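Local coordinates for protein R-imine reductase (PDB 3ZGY) that catalyses the R-selective reduction of an imine substrate with NADPH as the reductant, at residues G128-D133 against P155-D160. Sequence-based numbering, arbitrary orientation.
Sequences GADYLD and PRSAFD
The short helix 156-159 rests on one face of strand 130-136 mainly through apolar contacts, with no hydrogen bond running between the two segments. A158 sits at the centre of the contact: its methyl points at the strand, its CB 3.7 Å from CB of D130 and 4.0 Å from CD2 of L132. L132, with CG anti to the carbonyl carbon (chi1 -67°) and a near-extended chi2, reaches toward the helix and forks there. CD1 lies 4.1 Å from CB of F159, at the edge of that ring and near its plane, while CG and CD2 lie against the A158 methyl. An alanine at L132 would lose both branches and would probably leave A158 and F159 loosely packed on the strand. At the margin, CD of P155 abuts O of Y131 at 3.8 Å, and OD1 of D130 meets OG of S157 tip to tip at 3.8 Å, too long for a hydrogen bond.

Within the segments, P155, the N-cap residue, accepts from the backbone N of both A158 and F159 through its O. Y131 turns to the other face of the sheet, where its OH bonds OD2 of D133 at 2.6 Å; N108 and Y86 are their respective second partners.

In this Rossmann-type domain, strand 130-136 lies between parallel strand 105-108 and antiparallel strand 150-153. Helix 114-126 packs against Y131, whereas L166 of helix 163-167 meets both L132 and F159 on the face that carries helix 156-159.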
# COMPACT_ATOMS: atom_id res chain seq x y z
N GLY D 128 21.32 -30.72 -16.79
CA GLY D 128 22.61 -30.06 -16.98
C GLY D 128 22.60 -28.60 -17.43
O GLY D 128 23.46 -28.14 -18.18
N ALA D 129 21.65 -27.85 -16.92
CA ALA D 129 21.58 -26.46 -17.24
C ALA D 129 21.72 -25.65 -15.98
O ALA D 129 21.42 -26.10 -14.90
CB ALA D 129 20.27 -26.16 -17.91
N ASP D 130 22.25 -24.45 -16.14
CA ASP D 130 22.14 -23.44 -15.15
C ASP D 130 20.73 -22.82 -15.25
O ASP D 130 20.15 -22.74 -16.33
CB ASP D 130 23.18 -22.41 -15.44
CG ASP D 130 24.54 -22.86 -15.08
OD1 ASP D 130 24.86 -22.88 -13.84
OD2 ASP D 130 25.31 -23.15 -16.02
N TYR D 131 20.21 -22.35 -14.14
CA TYR D 131 18.83 -21.93 -14.08
C TYR D 131 18.72 -20.71 -13.19
O TYR D 131 19.14 -20.74 -12.04
CB TYR D 131 17.94 -23.04 -13.51
CG TYR D 131 16.48 -22.69 -13.44
CD1 TYR D 131 15.71 -22.63 -14.62
CD2 TYR D 131 15.85 -22.43 -12.23
CE1 TYR D 131 14.37 -22.35 -14.58
CE2 TYR D 131 14.51 -22.13 -12.20
CZ TYR D 131 13.78 -22.05 -13.38
OH TYR D 131 12.44 -21.71 -13.36
N LEU D 132 18.15 -19.66 -13.75
CA LEU D 132 17.65 -18.54 -12.95
C LEU D 132 16.15 -18.44 -13.03
O LEU D 132 15.54 -18.62 -14.09
CB LEU D 132 18.15 -17.22 -13.48
CG LEU D 132 19.62 -16.97 -13.34
CD1 LEU D 132 19.90 -15.65 -14.01
CD2 LEU D 132 20.05 -16.94 -11.90
N ASP D 133 15.55 -18.17 -11.89
CA ASP D 133 14.13 -18.01 -11.85
C ASP D 133 13.89 -16.59 -11.57
O ASP D 133 14.50 -16.01 -10.65
CB ASP D 133 13.50 -18.88 -10.82
CG ASP D 133 12.02 -18.99 -11.03
OD1 ASP D 133 11.30 -18.02 -10.59
OD2 ASP D 133 11.58 -20.03 -11.61
N PRO D 155 21.91 -19.23 -8.66
CA PRO D 155 23.31 -19.11 -8.26
C PRO D 155 24.05 -18.07 -9.10
O PRO D 155 23.78 -17.94 -10.29
CB PRO D 155 23.84 -20.51 -8.50
CG PRO D 155 22.98 -21.05 -9.57
CD PRO D 155 21.62 -20.56 -9.20
N ARG D 156 25.02 -17.38 -8.49
CA ARG D 156 25.86 -16.42 -9.21
C ARG D 156 26.47 -17.03 -10.46
O ARG D 156 26.58 -16.38 -11.47
CB ARG D 156 26.99 -15.94 -8.35
CG ARG D 156 26.60 -14.90 -7.31
CD ARG D 156 26.56 -13.60 -8.04
NE ARG D 156 26.18 -12.49 -7.21
CZ ARG D 156 26.01 -11.28 -7.70
NH1 ARG D 156 26.15 -11.03 -9.01
NH2 ARG D 156 25.71 -10.29 -6.87
N SER D 157 26.88 -18.28 -10.39
CA SER D 157 27.41 -18.92 -11.58
C SER D 157 26.49 -18.89 -12.77
O SER D 157 26.93 -19.03 -13.92
CB SER D 157 27.77 -20.37 -11.26
OG SER D 157 26.61 -21.10 -10.97
N ALA D 158 25.19 -18.81 -12.52
CA ALA D 158 24.22 -18.76 -13.60
C ALA D 158 23.95 -17.31 -14.01
O ALA D 158 23.67 -17.05 -15.16
CB ALA D 158 22.93 -19.44 -13.21
N PHE D 159 24.11 -16.37 -13.09
CA PHE D 159 23.79 -14.99 -13.40
C PHE D 159 24.96 -14.20 -13.95
O PHE D 159 24.84 -13.55 -14.98
CB PHE D 159 23.26 -14.30 -12.18
CG PHE D 159 23.10 -12.83 -12.36
CD1 PHE D 159 22.17 -12.34 -13.19
CD2 PHE D 159 23.91 -11.96 -11.70
CE1 PHE D 159 22.03 -10.98 -13.39
CE2 PHE D 159 23.79 -10.61 -11.86
CZ PHE D 159 22.84 -10.11 -12.72
N ASP D 160 26.09 -14.20 -13.24
CA ASP D 160 27.27 -13.42 -13.61
C ASP D 160 27.66 -13.54 -15.13
O ASP D 160 27.82 -12.53 -15.79
CB ASP D 160 28.44 -13.76 -12.69
CG ASP D 160 28.21 -13.31 -11.25
OD1 ASP D 160 27.37 -12.44 -11.00
OD2 ASP D 160 28.92 -13.76 -10.32